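Local structure of ESAT-6-like protein MAB_3112 (Mycobacterium abscessus, 4I0X) at residues A[15-20]-A[59-64]; A[23-27]-A[49-53]. The protein is of unknown function but, as an ESAT-6-like WXG100 protein, pairs with MAB_3113 in the EsxEF complex and is probably secreted. The protein carries 4 engineered substitutions. All coordinates share one frame. Numbering follows the deposited sequence.

Contact 1: A[15-20]-A[59-64]; sequences LADQMR and VWNALT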
loop_
_atom_site.group_PDB
_atom_site.type_symbol
_atom_site.label_atom_id
_atom_site.label_comp_id
_atom_site.label_asym_id
_atom_site.label_seq_id
_atom_site.Cartn_x
_atom_site.Cartn_y
_atom_site.Cartn_z
ATOM N N LEU A 15 -1.506 -3.863 -10.420
ATOM C CA LEU A 15 -1.600 -3.182 -9.153
ATOM C C LEU A 15 -0.205 -2.824 -8.649
ATOM O O LEU A 15 -0.013 -1.751 -8.119
ATOM C CB LEU A 15 -2.341 -4.044 -8.140
ATOM C CG LEU A 15 -2.450 -3.468 -6.725
ATOM C CD1 LEU A 15 -3.192 -2.117 -6.709
ATOM C CD2 LEU A 15 -3.164 -4.490 -5.822
ATOM N N ALA A 16 0.761 -3.736 -8.805
ATOM C CA ALA A 16 2.168 -3.459 -8.455
ATOM C C ALA A 16 2.690 -2.208 -9.174
ATOM O O ALA A 16 3.261 -1.321 -8.541
ATOM C CB ALA A 16 3.081 -4.693 -8.766
ATOM N N ASP A 17 2.476 -2.123 -10.493
ATOM C CA ASP A 17 2.922 -0.971 -11.259
ATOM C C ASP A 17 2.295 0.333 -10.741
ATOM O O ASP A 17 2.978 1.337 -10.586
ATOM C CB ASP A 17 2.592 -1.102 -12.744
ATOM C CG ASP A 17 3.542 -2.055 -13.495
ATOM O OD1 ASP A 17 4.519 -2.563 -12.878
ATOM O OD2 ASP A 17 3.283 -2.285 -14.708
ATOM N N GLN A 18 0.998 0.311 -10.467
ATOM C CA GLN A 18 0.310 1.496 -9.930
ATOM C C GLN A 18 0.756 1.881 -8.515
ATOM O O GLN A 18 0.885 3.049 -8.196
ATOM C CB GLN A 18 -1.194 1.255 -9.946
ATOM C CG GLN A 18 -1.751 1.069 -11.345
ATOM C CD GLN A 18 -3.207 0.632 -11.347
ATOM O OE1 GLN A 18 -4.108 1.438 -11.172
ATOM N NE2 GLN A 18 -3.427 -0.650 -11.555
ATOM N N MET A 19 1.019 0.897 -7.663
ATOM C CA MET A 19 1.491 1.180 -6.303
ATOM C C MET A 19 2.874 1.771 -6.272
ATOM O O MET A 19 3.166 2.682 -5.470
ATOM C CB MET A 19 1.436 -0.081 -5.458
ATOM C CG MET A 19 0.050 -0.448 -5.038
ATOM S SD MET A 19 0.043 -1.771 -3.809
ATOM C CE MET A 19 1.009 -0.954 -2.520
ATOM N N ARG A 20 3.726 1.306 -7.186
ATOM C CA ARG A 20 5.064 1.817 -7.261
ATOM C C ARG A 20 5.033 3.276 -7.664
ATOM O O ARG A 20 5.704 4.118 -7.013
ATOM C CB ARG A 20 5.933 1.034 -8.259
ATOM C CG ARG A 20 7.395 1.472 -8.214
ATOM C CD ARG A 20 8.226 0.784 -9.275
ATOM N NE ARG A 20 9.464 0.215 -8.732
ATOM C CZ ARG A 20 10.557 0.906 -8.391
ATOM N NH1 ARG A 20 10.599 2.231 -8.508
ATOM N NH2 ARG A 20 11.617 0.258 -7.915
ATOM N N VAL A 59 4.281 -4.434 0.068
ATOM C CA VAL A 59 3.110 -4.856 -0.720
ATOM C C VAL A 59 3.490 -5.073 -2.199
ATOM O O VAL A 59 3.146 -6.076 -2.807
ATOM C CB VAL A 59 1.942 -3.834 -0.617
ATOM C CG1 VAL A 59 0.850 -4.143 -1.656
ATOM C CG2 VAL A 59 1.357 -3.812 0.778
ATOM N N TRP A 60 4.230 -4.121 -2.749
ATOM C CA TRP A 60 4.624 -4.110 -4.156
ATOM C C TRP A 60 5.458 -5.333 -4.446
ATOM O O TRP A 60 5.278 -5.982 -5.462
ATOM C CB TRP A 60 5.469 -2.846 -4.479
ATOM C CG TRP A 60 6.135 -2.880 -5.843
ATOM C CD1 TRP A 60 5.614 -2.400 -7.011
ATOM C CD2 TRP A 60 7.397 -3.453 -6.182
ATOM N NE1 TRP A 60 6.475 -2.624 -8.060
ATOM C CE2 TRP A 60 7.577 -3.276 -7.580
ATOM C CE3 TRP A 60 8.390 -4.111 -5.458
ATOM C CZ2 TRP A 60 8.710 -3.721 -8.249
ATOM C CZ3 TRP A 60 9.525 -4.555 -6.137
ATOM C CH2 TRP A 60 9.669 -4.357 -7.514
ATOM N N ASN A 61 6.362 -5.649 -3.537
ATOM C CA ASN A 61 7.204 -6.831 -3.662
ATOM C C ASN A 61 6.429 -8.130 -3.619
ATOM O O ASN A 61 6.744 -9.077 -4.346
ATOM C CB ASN A 61 8.294 -6.846 -2.599
ATOM C CG ASN A 61 9.534 -6.068 -3.039
ATOM O OD1 ASN A 61 10.284 -6.510 -3.906
ATOM N ND2 ASN A 61 9.741 -4.912 -2.454
ATOM N N ALA A 62 5.423 -8.183 -2.763
ATOM C CA ALA A 62 4.616 -9.395 -2.641
ATOM C C ALA A 62 3.753 -9.578 -3.881
ATOM O O ALA A 62 3.622 -10.696 -4.376
ATOM C CB ALA A 62 3.755 -9.355 -1.389
ATOM N N LEU A 63 3.202 -8.486 -4.390
ATOM C CA LEU A 63 2.404 -8.509 -5.621
ATOM C C LEU A 63 3.195 -8.959 -6.839
ATOM O O LEU A 63 2.740 -9.760 -7.602
ATOM C CB LEU A 63 1.774 -7.131 -5.929
ATOM C CG LEU A 63 0.641 -6.753 -4.997
ATOM C CD1 LEU A 63 0.291 -5.308 -5.138
ATOM C CD2 LEU A 63 -0.600 -7.632 -5.224
ATOM N N THR A 64 4.381 -8.430 -6.999
ATOM C CA THR A 64 5.265 -8.798 -8.068
ATOM C C THR A 64 5.659 -10.257 -8.008
ATOM O O THR A 64 5.711 -10.924 -9.025
ATOM C CB THR A 64 6.535 -7.921 -7.984
ATOM O OG1 THR A 64 6.166 -6.555 -8.259
ATOM C CG2 THR A 64 7.545 -8.362 -8.947
HETATM O O HOH W 1 6.059 -2.627 -10.777
#
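W60, A16 and L63 lose the most surface where two antiparallel helices meet. The short axes of 15-20 and 59-64 approach to 9.0 Å, with 160° between their directions. The nearest CA atoms are those of A16 and W60, 5.0 Å apart. The small A16 side chain lets the backbones come this near. The indole of W60 lies beside the first helix. A16 O lies at the ring edge, 3.0 Å from W60 CD1. The same CD1 is 3.8 Å from A16 CB and 3.7 Å from R20 CB. A16 O also accepts the helical bond from R20 N. The R20 guanidinium lies further along the indole, far enough from the six-membered ring to give at most a weak cation-pi attraction. One water bridges the helices: it donates to D17 OD1 (2.6 Å) and accepts from W60 NE1 (2.7 Å). A16 CB also packs on L63 CB at 4.0 Å and touches T64 OG1 at 3.6 Å. The T64 hydroxyl is bonded back to its own helix, OG1 to W60 O at 3.0 Å.

L63 leads the greasy side. Its CD1 meets L15 CD2 at 3.6 Å and M19 SD at 3.8 Å. M19 SD also sits 3.3 Å from V59 CG1. V59 and L63 pack further on A68 and L37 of the MAB_3113 chain, so this side joins the core of the heterodimer. No direct hydrogen bond links the two segments. Apolar packing therefore holds the helices together, and the single water satisfies the indole NH at the polar margin.

Contact 2: A[23-27]-A[49-53]; sequences SNSLD and WDEMQ. Engineered in segment 23-27: N24 (natural residue Ser).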
loop_
_atom_site.group_PDB
_atom_site.type_symbol
_atom_site.label_atom_id
_atom_site.label_comp_id
_atom_site.label_asym_id
_atom_site.label_seq_id
_atom_site.Cartn_x
_atom_site.Cartn_y
_atom_site.Cartn_z
ATOM N N SER A 23 3.373 5.389 -4.819
ATOM C CA SER A 23 4.318 5.522 -3.741
ATOM C C SER A 23 5.443 6.535 -4.033
ATOM O O SER A 23 5.809 7.324 -3.172
ATOM C CB SER A 23 4.931 4.158 -3.442
ATOM O OG SER A 23 5.771 4.255 -2.309
ATOM N N ASN A 24 6.014 6.495 -5.231
ATOM C CA ASN A 24 7.087 7.414 -5.582
ATOM C C ASN A 24 6.560 8.860 -5.648
ATOM O O ASN A 24 7.206 9.822 -5.224
ATOM C CB ASN A 24 7.710 6.993 -6.909
ATOM C CG ASN A 24 8.533 5.701 -6.782
ATOM O OD1 ASN A 24 8.818 5.246 -5.683
ATOM N ND2 ASN A 24 8.911 5.125 -7.907
ATOM N N SER A 25 5.377 8.994 -6.209
ATOM C CA SER A 25 4.704 10.288 -6.295
ATOM C C SER A 25 4.421 10.874 -4.908
ATOM O O SER A 25 4.670 12.065 -4.642
ATOM C CB SER A 25 3.424 10.174 -7.139
ATOM O OG SER A 25 2.773 11.427 -7.272
ATOM N N LEU A 26 3.961 10.046 -3.999
ATOM C CA LEU A 26 3.648 10.526 -2.662
ATOM C C LEU A 26 4.919 10.879 -1.912
ATOM O O LEU A 26 4.928 11.773 -1.114
ATOM C CB LEU A 26 2.895 9.467 -1.868
ATOM C CG LEU A 26 1.406 9.442 -2.082
ATOM C CD1 LEU A 26 0.882 8.128 -1.551
ATOM C CD2 LEU A 26 0.742 10.669 -1.402
ATOM N N ASP A 27 5.985 10.143 -2.169
ATOM C CA ASP A 27 7.260 10.388 -1.516
ATOM C C ASP A 27 7.782 11.769 -1.890
ATOM O O ASP A 27 8.179 12.554 -1.024
ATOM C CB ASP A 27 8.292 9.325 -1.885
ATOM C CG ASP A 27 9.570 9.480 -1.086
ATOM O OD1 ASP A 27 9.499 9.519 0.150
ATOM O OD2 ASP A 27 10.641 9.628 -1.676
ATOM N N TRP A 49 5.272 8.577 7.365
ATOM C CA TRP A 49 5.459 8.360 5.940
ATOM C C TRP A 49 6.509 7.285 5.663
ATOM O O TRP A 49 6.312 6.423 4.799
ATOM C CB TRP A 49 5.772 9.664 5.180
ATOM C CG TRP A 49 6.191 9.316 3.807
ATOM C CD1 TRP A 49 7.426 9.465 3.258
ATOM C CD2 TRP A 49 5.385 8.671 2.819
ATOM N NE1 TRP A 49 7.432 8.970 1.975
ATOM C CE2 TRP A 49 6.196 8.461 1.690
ATOM C CE3 TRP A 49 4.070 8.234 2.788
ATOM C CZ2 TRP A 49 5.721 7.846 0.539
ATOM C CZ3 TRP A 49 3.596 7.638 1.640
ATOM C CH2 TRP A 49 4.419 7.454 0.530
ATOM N N ASP A 50 7.602 7.312 6.407
ATOM C CA ASP A 50 8.619 6.283 6.313
ATOM C C ASP A 50 8.016 4.915 6.555
ATOM O O ASP A 50 8.331 3.969 5.834
ATOM C CB ASP A 50 9.716 6.525 7.325
ATOM C CG ASP A 50 10.598 7.712 6.963
ATOM O OD1 ASP A 50 10.427 8.286 5.861
ATOM O OD2 ASP A 50 11.477 8.056 7.790
ATOM N N GLU A 51 7.141 4.810 7.554
ATOM C CA GLU A 51 6.464 3.542 7.815
ATOM C C GLU A 51 5.441 3.225 6.711
ATOM O O GLU A 51 5.358 2.117 6.257
ATOM C CB GLU A 51 5.819 3.514 9.204
ATOM C CG GLU A 51 4.961 2.288 9.395
ATOM C CD GLU A 51 4.475 2.076 10.818
ATOM O OE1 GLU A 51 4.688 2.945 11.696
ATOM O OE2 GLU A 51 3.850 1.029 11.044
ATOM N N MET A 52 4.663 4.202 6.260
ATOM C CA MET A 52 3.771 3.976 5.133
ATOM C C MET A 52 4.489 3.490 3.819
ATOM O O MET A 52 4.047 2.559 3.139
ATOM C CB MET A 52 2.977 5.261 4.894
ATOM C CG MET A 52 1.916 5.136 3.914
ATOM S SD MET A 52 0.707 6.500 3.950
ATOM C CE MET A 52 -0.414 5.682 2.844
ATOM N N GLN A 53 5.579 4.142 3.451
ATOM C CA GLN A 53 6.329 3.818 2.269
ATOM C C GLN A 53 6.953 2.426 2.422
ATOM O O GLN A 53 7.038 1.665 1.465
ATOM C CB GLN A 53 7.412 4.863 2.084
ATOM C CG GLN A 53 8.237 4.710 0.851
ATOM C CD GLN A 53 9.327 5.761 0.787
ATOM O OE1 GLN A 53 10.056 5.981 1.758
ATOM N NE2 GLN A 53 9.429 6.438 -0.349
HETATM O O HOH W 2 8.126 5.172 -2.666
#
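Segments 23-27 and 49-53 run antiparallel, with 169° between their directions. Their axes come no closer than 11.1 Å. The nearest CA atoms, those of S23 and Q53, are 6.6 Å apart. Larger side chains fill this wider gap. W49 makes the largest contribution. The CA-to-CB bond of W49 points toward 23-27, and its indole spans the gap. W49 CH2 packs on L26 CB at 3.5 Å. The carbonyl of S23 sits at the ring edge, with O 3.7 Å from W49 CZ2. That carbonyl also accepts the helical bond from D27 N. W49 NE1 donates to D27 OD1 at 2.8 Å and 163°, a nearly straight hydrogen bond. The buried indole thus has its NH satisfied directly by a carboxylate. D27 OD1 also accepts a weak bond from Q31 of the same helix. Q53 completes the polar side. A water accepts from Q53 NE2 (2.9 Å), donates to N24 OD1 (3.1 Å) and is hydrogen-bonded to S23 OG (2.6 Å). N24 is an engineered residue, so its share in this bridge is not native. The contact lies in the half of the hairpin nearer the turn, late in helix 4-32 and early in helix 40-72. W49 reaches on to V30 and Q31 of helix 4-32. L26, W49 and M52 pack on F26, M79 and L72 of the MAB_3113 chain, which places the apolar side of the hairpin in the heterodimer interface.

How the contacts relate
From the N terminus, helix 4-32 presents 15-20 first and 23-27 shortly after. The chain then turns through the short connection that carries the Trp-X-Gly signature of the WXG100 family. Helix 40-72 brings back 49-53 and then 59-64. Contact 2 closes the inner loop, with 21 residues between its segments. Contact 1 closes the outer one, with 38. The loops nest and do not cross, as expected for a helical hairpin. The contact centres are about 13 Å apart, and the contacts tie the same two helices at successive levels. The helices lie closer at contact 1, further from the turn.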